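PDB 4YXP: mRNA export factor from Human herpesvirus 1, which regulates viral gene expression, inhibits host splicing and mediates nuclear export of intronless viral mRNAs. Local coordinates for residues Q162-A167 with I185-S190; T241-C246 with V250-A255; E175-R180 with I195-A200. All coordinates share one frame; numbering follows the deposited sequence.

Contact 1 (Q162-A167 with I185-S190); sequences QCYLKA and IKDIAS. With ZN (zinc ion), chain D.
Y164 and D187 meet through two different first torsions. The tyrosine holds CG anti to its own nitrogen (chi1 171°), which sends the ring out from helix 146-167, while the aspartate places CG between its nitrogen and carbonyl carbon (chi1 84°), which folds the carboxylate back over the first turn of helix 188-204. D187 is the N-cap of that helix, and the contact is a worked example of a capping residue that also receives a bond from a second helix. The phenol OH of Y164 donates to D187 OD2 at 2.8 Å. The two side chains approach from opposite directions, and OD2 lies at the edge of the ring, near its plane. On the acceptor side the hydroxyl arrives on the anti side of OD2, tilted out of the carboxylate plane, with ring and carboxylate planes turned 36° apart.

The cap itself is divided between the two oxygens. OD2 also takes a weak bond from A189 N, whereas OD1 accepts from both the amide and the hydroxyl of S190. Two backbone amides, one of them weakly, the S190 hydroxyl and the phenol together hold the rotation of this buried carboxylate, and the dipole of the helix start would probably favour its negative charge.

Beside the polar pair the packing is apolar. A189 CB sits 3.9 Å from Y164 CE2, and the CD2 branch of L165 approaches the same methyl group at 4.4 Å. I238 of helix 230-241 covers Y164 and A189 as well. One residue before the tyrosine, C163 turns another way round helix 146-167 and binds the zinc of the CHC2-type finger. The S190 hydroxyl links cap to loop: it donates to D187 OD1 at 2.6 Å and accepts from K186 N at 3.0 Å.

Contact 2 (T241-C246 with V250-A255); sequences THRQEC and VCELTA. With ZN (zinc ion), chain D.
C251 meets the imidazole of H242 at its edge, across a shared zinc ion. The sulfur of C251 lies 89° off the normal of the imidazole, at the NE2 edge, and SG and NE2 are 3.5 Å apart because both bind the metal. NE2 of H242 reaches the zinc at 2.0 Å. At the other side of the ring, ND1 donates to E245 OE2 at 3.2 Å; the carboxylate uses its anti lone pair, and the bond lies close to the ring plane. This second-shell carboxylate fixes the rotation of the imidazole and would probably make it a stronger donor to the metal. C246 CB sits over one face of the ring, offset toward the rim, and its SG binds the zinc at 2.3 Å.

H242, C246 and C251 are three of the four ligands of the CHC2-type zinc finger; C163 of helix 146-167 is the fourth. The ion thus ties the loop after helix 230-241 to the start of helix 249-259 and both to a helix distant in sequence.

Beside the metal, R243 and E252 cross at about a right angle, with guanidinium and carboxylate planes 73° apart. NH1 and OE2 stay 4.3 Å apart, too far for a salt bridge, and one water joins them, accepting from NH1 in the guanidinium plane and donating to OE2. E252 CG lies over one guanidinium face, while R243 NH2 passes A255 CB at 3.8 Å. That nitrogen also donates to L239 O of its own chain and is hydrogen-bonded to S35 OG of the second subunit.

Contact 3 (E175-R180 with I195-A200); sequences ELCSRR and ILARLA
R180 leaves its backbone facing A197 and R198 and runs along helix 188-204 before its tip turns back to its own helix. The contact joins the C-terminal end of helix 173-179 to the middle of helix 188-204, two helices of the segment spanned by the CHC2-type zinc finger but away from the metal. R180 is the first residue past the helical run and has positive phi (53°).

From the backbone outward, CB of R180 rests on R198 CG at 3.7 Å. The next carbon, CG, approaches the methyl group of A197 at 4.0 Å. CD then comes against the backbone of the same residue, 3.6 Å from A197 O. A bend at chi3 (-74°) then swings the guanidinium away from helix 188-204 and back over the turn from which it came. There its NH1 gives a weak bond to C177 O, and S178 O lies over the centre of one guanidinium face, so that two carbonyl oxygens of the helix end lie against the positive group.

The small side chain of A197 allows the close approach: its CB also touches C177, at 4.0 Å from CA and 4.2 Å from CB, as the two backbones draw together.

R198 crosses in the other direction. Its CG and CD pass beside the carbonyl of R180, and the guanidinium is gripped by several backbone oxygens, with NE on T214 O and NH2 on A213 O. D6 of the second subunit makes a long, weak ion pair with NH1. NH1 also donates to R180 O at 2.9 Å; that oxygen lies near the guanidinium plane, whereas the donor stands 30° out of the carbonyl plane.

In the fold
Contacts 1 and 3 share helix 188-204, held at its start by helix 146-167 and farther along by helix 173-179; they touch through L165 and S190 on L176 and through I185 on I195. Contact 1 is buried, and its central bond joins two side chains, whereas the partly buried contact 3 combines arginine bonds to main-chain oxygens with packing on A197. Contact 2, also partly buried and farthest from the chain centre, is organised by metal coordination. Zinc joins it to contact 1 through C163, and Y164 packs on H242. Contacts 2 and 3 do not touch, their nearest atoms lying about 14 Å apart. The second subunit reaches contacts 1 and 2 more extensively than contact 3.

Contact 1 (Q162-A167 with I185-S190)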
# COMPACT_ATOMS: atom_id res chain seq x y z
N GLN B 162 2.60 13.82 6.93
CA GLN B 162 2.26 15.17 6.51
C GLN B 162 2.40 16.12 7.69
O GLN B 162 2.98 17.19 7.58
CB GLN B 162 0.85 15.24 5.93
CG GLN B 162 0.41 16.65 5.55
CD GLN B 162 -0.86 16.68 4.72
OE1 GLN B 162 -1.79 15.90 4.96
NE2 GLN B 162 -0.90 17.57 3.74
N CYS B 163 1.86 15.71 8.84
CA CYS B 163 1.93 16.51 10.05
C CYS B 163 3.30 16.42 10.72
O CYS B 163 3.87 17.43 11.13
CB CYS B 163 0.84 16.08 11.04
SG CYS B 163 0.73 17.13 12.51
N TYR B 164 3.84 15.21 10.83
CA TYR B 164 5.09 14.99 11.55
C TYR B 164 6.28 15.71 10.91
O TYR B 164 7.07 16.35 11.60
CB TYR B 164 5.39 13.49 11.65
CG TYR B 164 6.77 13.16 12.19
CD1 TYR B 164 7.00 13.07 13.55
CD2 TYR B 164 7.83 12.94 11.33
CE1 TYR B 164 8.27 12.77 14.05
CE2 TYR B 164 9.09 12.64 11.81
CZ TYR B 164 9.30 12.55 13.17
OH TYR B 164 10.56 12.25 13.64
N LEU B 165 6.42 15.58 9.59
CA LEU B 165 7.55 16.19 8.90
C LEU B 165 7.50 17.71 8.99
O LEU B 165 8.52 18.37 9.11
CB LEU B 165 7.59 15.74 7.44
CG LEU B 165 7.95 14.26 7.23
CD1 LEU B 165 7.77 13.86 5.78
CD2 LEU B 165 9.38 13.97 7.69
N LYS B 166 6.29 18.26 8.93
CA LYS B 166 6.11 19.70 9.05
C LYS B 166 6.55 20.21 10.43
O LYS B 166 7.12 21.30 10.54
CB LYS B 166 4.65 20.08 8.81
CG LYS B 166 4.45 20.98 7.60
CD LYS B 166 3.06 21.61 7.58
CE LYS B 166 2.89 22.63 8.71
NZ LYS B 166 1.58 23.34 8.64
N ALA B 167 6.29 19.42 11.46
CA ALA B 167 6.67 19.79 12.83
C ALA B 167 8.19 19.80 13.00
O ALA B 167 8.73 20.57 13.79
CB ALA B 167 6.03 18.85 13.83
N ILE B 185 18.36 14.11 5.16
CA ILE B 185 18.13 13.17 6.26
C ILE B 185 18.46 13.84 7.59
O ILE B 185 19.61 14.20 7.84
CB ILE B 185 18.94 11.88 6.06
CG1 ILE B 185 18.52 11.20 4.75
CG2 ILE B 185 18.75 10.94 7.25
CD1 ILE B 185 19.32 9.95 4.40
N LYS B 186 17.45 13.99 8.44
CA LYS B 186 17.63 14.63 9.74
C LYS B 186 16.95 13.85 10.87
O LYS B 186 16.97 14.27 12.02
CB LYS B 186 17.10 16.06 9.71
CG LYS B 186 17.80 16.97 8.71
CD LYS B 186 19.28 17.17 9.02
CE LYS B 186 19.95 18.05 7.98
NZ LYS B 186 21.43 18.00 8.05
N ASP B 187 16.33 12.73 10.52
CA ASP B 187 15.63 11.91 11.51
C ASP B 187 15.37 10.53 10.93
O ASP B 187 15.75 10.24 9.80
CB ASP B 187 14.31 12.57 11.93
CG ASP B 187 13.17 12.26 10.97
OD1 ASP B 187 13.32 12.51 9.75
OD2 ASP B 187 12.13 11.74 11.43
N ILE B 188 14.71 9.67 11.70
CA ILE B 188 14.49 8.29 11.27
C ILE B 188 13.54 8.22 10.08
O ILE B 188 13.73 7.41 9.17
CB ILE B 188 13.97 7.42 12.44
CG1 ILE B 188 13.81 5.96 12.00
CG2 ILE B 188 12.65 7.96 12.98
CD1 ILE B 188 15.11 5.29 11.59
N ALA B 189 12.50 9.05 10.07
CA ALA B 189 11.53 9.02 8.98
C ALA B 189 12.20 9.39 7.67
O ALA B 189 12.06 8.68 6.67
CB ALA B 189 10.36 9.94 9.27
N SER B 190 12.92 10.50 7.65
CA SER B 190 13.59 10.94 6.44
C SER B 190 14.70 9.97 6.05
O SER B 190 14.97 9.77 4.87
CB SER B 190 14.14 12.37 6.60
OG SER B 190 14.96 12.49 7.74
ZN ZN D . 0.57 15.74 14.29

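Contact 2 (T241-C246 with V250-A255)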
# COMPACT_ATOMS: atom_id res chain seq x y z
N THR B 241 5.55 9.24 20.15
CA THR B 241 5.99 10.48 20.80
C THR B 241 5.52 11.78 20.12
O THR B 241 5.53 12.84 20.75
CB THR B 241 7.53 10.54 20.87
OG1 THR B 241 8.07 10.53 19.54
CG2 THR B 241 8.08 9.35 21.65
N HIS B 242 5.14 11.71 18.85
CA HIS B 242 4.75 12.90 18.11
C HIS B 242 3.56 13.61 18.77
O HIS B 242 3.47 14.84 18.75
CB HIS B 242 4.42 12.54 16.66
CG HIS B 242 3.75 13.65 15.90
ND1 HIS B 242 4.38 14.84 15.61
CD2 HIS B 242 2.52 13.73 15.35
CE1 HIS B 242 3.55 15.62 14.93
NE2 HIS B 242 2.41 14.97 14.76
N ARG B 243 2.66 12.83 19.36
CA ARG B 243 1.46 13.38 19.98
C ARG B 243 1.79 14.34 21.14
O ARG B 243 0.93 15.13 21.55
CB ARG B 243 0.55 12.25 20.47
CG ARG B 243 1.14 11.40 21.59
CD ARG B 243 0.38 10.09 21.74
NE ARG B 243 0.57 9.20 20.59
CZ ARG B 243 -0.18 8.13 20.33
NH1 ARG B 243 -1.18 7.79 21.13
NH2 ARG B 243 0.08 7.39 19.26
N GLN B 244 3.01 14.26 21.65
CA GLN B 244 3.44 15.15 22.73
C GLN B 244 3.71 16.57 22.24
O GLN B 244 3.63 17.53 23.01
CB GLN B 244 4.70 14.60 23.41
CG GLN B 244 4.50 13.30 24.17
CD GLN B 244 5.77 12.82 24.85
OE1 GLN B 244 6.53 13.62 25.41
NE2 GLN B 244 6.01 11.52 24.81
N GLU B 245 4.04 16.70 20.95
CA GLU B 245 4.34 18.01 20.37
C GLU B 245 3.22 18.51 19.46
O GLU B 245 3.30 19.61 18.93
CB GLU B 245 5.66 17.95 19.59
CG GLU B 245 5.58 17.19 18.27
CD GLU B 245 6.92 17.06 17.58
OE1 GLU B 245 7.89 17.69 18.04
OE2 GLU B 245 7.00 16.31 16.58
N CYS B 246 2.19 17.68 19.28
CA CYS B 246 1.10 17.98 18.36
C CYS B 246 -0.24 18.02 19.09
O CYS B 246 -0.59 17.09 19.80
CB CYS B 246 1.07 16.92 17.24
SG CYS B 246 -0.19 17.18 15.98
N VAL B 250 -7.16 14.43 15.70
CA VAL B 250 -7.27 13.47 14.60
C VAL B 250 -5.90 12.92 14.22
O VAL B 250 -5.79 11.77 13.77
CB VAL B 250 -7.97 14.09 13.36
CG1 VAL B 250 -9.42 14.44 13.70
CG2 VAL B 250 -7.23 15.32 12.85
N CYS B 251 -4.84 13.70 14.40
CA CYS B 251 -3.49 13.19 14.16
C CYS B 251 -3.18 12.07 15.16
O CYS B 251 -2.61 11.04 14.80
CB CYS B 251 -2.43 14.30 14.27
SG CYS B 251 -0.72 13.74 13.91
N GLU B 252 -3.56 12.28 16.42
CA GLU B 252 -3.36 11.28 17.46
C GLU B 252 -4.14 10.00 17.14
O GLU B 252 -3.68 8.89 17.40
CB GLU B 252 -3.78 11.83 18.82
CG GLU B 252 -3.47 10.93 20.01
CD GLU B 252 -3.87 11.55 21.33
OE1 GLU B 252 -4.92 12.21 21.40
OE2 GLU B 252 -3.12 11.39 22.32
N LEU B 253 -5.32 10.17 16.55
CA LEU B 253 -6.16 9.04 16.15
C LEU B 253 -5.50 8.25 15.02
O LEU B 253 -5.50 7.02 15.01
CB LEU B 253 -7.54 9.55 15.73
CG LEU B 253 -8.71 8.57 15.68
CD1 LEU B 253 -8.90 7.85 17.01
CD2 LEU B 253 -9.99 9.31 15.32
N THR B 254 -4.95 8.98 14.05
CA THR B 254 -4.28 8.37 12.91
C THR B 254 -3.07 7.55 13.38
O THR B 254 -2.90 6.40 12.99
CB THR B 254 -3.83 9.45 11.90
OG1 THR B 254 -4.98 10.08 11.33
CG2 THR B 254 -2.97 8.87 10.79
N ALA B 255 -2.24 8.16 14.22
CA ALA B 255 -1.05 7.49 14.71
C ALA B 255 -1.41 6.23 15.49
O ALA B 255 -0.76 5.19 15.36
CB ALA B 255 -0.23 8.43 15.58
ZN ZN D . 0.57 15.74 14.29
O HOH W 1 -2.29 8.95 23.34

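Contact 3 (E175-R180 with I195-A200)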
# COMPACT_ATOMS: atom_id res chain seq x y z
N GLU B 175 8.56 15.21 -1.61
CA GLU B 175 9.79 15.94 -1.92
C GLU B 175 11.02 15.13 -1.53
O GLU B 175 12.01 15.09 -2.26
CB GLU B 175 9.80 17.29 -1.20
CG GLU B 175 8.60 18.17 -1.50
CD GLU B 175 8.37 19.23 -0.44
OE1 GLU B 175 9.37 19.78 0.08
OE2 GLU B 175 7.20 19.51 -0.12
N LEU B 176 10.97 14.48 -0.36
CA LEU B 176 12.08 13.65 0.10
C LEU B 176 12.40 12.55 -0.91
O LEU B 176 13.56 12.33 -1.25
CB LEU B 176 11.75 13.01 1.46
CG LEU B 176 11.75 13.92 2.70
CD1 LEU B 176 11.22 13.15 3.90
CD2 LEU B 176 13.14 14.46 2.99
N CYS B 177 11.35 11.88 -1.39
CA CYS B 177 11.51 10.74 -2.28
C CYS B 177 11.79 11.17 -3.72
O CYS B 177 12.17 10.35 -4.56
CB CYS B 177 10.26 9.86 -2.24
SG CYS B 177 9.97 9.10 -0.63
N SER B 178 11.59 12.45 -4.00
CA SER B 178 11.89 13.01 -5.31
C SER B 178 13.33 13.54 -5.36
O SER B 178 14.06 13.30 -6.33
CB SER B 178 10.91 14.13 -5.66
OG SER B 178 11.27 14.76 -6.87
N ARG B 179 13.73 14.24 -4.31
CA ARG B 179 15.06 14.85 -4.25
C ARG B 179 16.13 13.80 -3.98
O ARG B 179 17.22 13.85 -4.56
CB ARG B 179 15.09 15.93 -3.17
CG ARG B 179 14.25 17.16 -3.51
CD ARG B 179 13.92 17.98 -2.27
NE ARG B 179 15.11 18.36 -1.52
CZ ARG B 179 15.78 19.50 -1.67
NH1 ARG B 179 15.38 20.41 -2.55
NH2 ARG B 179 16.85 19.74 -0.93
N ARG B 180 15.83 12.85 -3.09
CA ARG B 180 16.72 11.74 -2.80
C ARG B 180 18.13 12.21 -2.43
O ARG B 180 19.12 11.75 -3.00
CB ARG B 180 16.78 10.79 -4.01
CG ARG B 180 15.43 10.15 -4.34
CD ARG B 180 15.54 9.11 -5.45
NE ARG B 180 15.73 9.71 -6.77
CZ ARG B 180 14.75 10.05 -7.60
NH1 ARG B 180 13.48 9.86 -7.27
NH2 ARG B 180 15.04 10.58 -8.78
N ILE B 195 16.68 6.85 1.95
CA ILE B 195 17.58 5.74 1.62
C ILE B 195 16.87 4.73 0.73
O ILE B 195 17.42 4.31 -0.29
CB ILE B 195 18.13 5.08 2.90
CG1 ILE B 195 19.02 6.06 3.66
CG2 ILE B 195 18.92 3.81 2.56
CD1 ILE B 195 20.23 6.57 2.88
N LEU B 196 15.66 4.33 1.10
CA LEU B 196 14.91 3.38 0.28
C LEU B 196 14.64 3.95 -1.11
O LEU B 196 14.70 3.23 -2.10
CB LEU B 196 13.59 3.00 0.96
CG LEU B 196 13.67 2.17 2.24
CD1 LEU B 196 12.27 1.78 2.69
CD2 LEU B 196 14.53 0.92 2.07
N ALA B 197 14.34 5.25 -1.19
CA ALA B 197 14.07 5.88 -2.48
C ALA B 197 15.32 5.88 -3.35
O ALA B 197 15.24 5.64 -4.56
CB ALA B 197 13.55 7.29 -2.29
N ARG B 198 16.47 6.17 -2.75
CA ARG B 198 17.73 6.18 -3.47
C ARG B 198 18.04 4.78 -3.99
O ARG B 198 18.38 4.61 -5.16
CB ARG B 198 18.87 6.68 -2.58
CG ARG B 198 18.86 8.19 -2.36
CD ARG B 198 19.82 8.61 -1.26
NE ARG B 198 21.22 8.32 -1.57
CZ ARG B 198 22.05 9.15 -2.20
NH1 ARG B 198 21.62 10.33 -2.63
NH2 ARG B 198 23.31 8.80 -2.42
N LEU B 199 17.92 3.79 -3.12
CA LEU B 199 18.21 2.41 -3.50
C LEU B 199 17.25 1.95 -4.60
O LEU B 199 17.67 1.36 -5.59
CB LEU B 199 18.13 1.49 -2.28
CG LEU B 199 18.55 0.04 -2.47
CD1 LEU B 199 19.99 -0.06 -2.98
CD2 LEU B 199 18.42 -0.73 -1.16
N ALA B 200 15.96 2.22 -4.42
CA ALA B 200 14.96 1.83 -5.42
C ALA B 200 15.25 2.49 -6.77
O ALA B 200 15.07 1.87 -7.82
CB ALA B 200 13.56 2.20 -4.95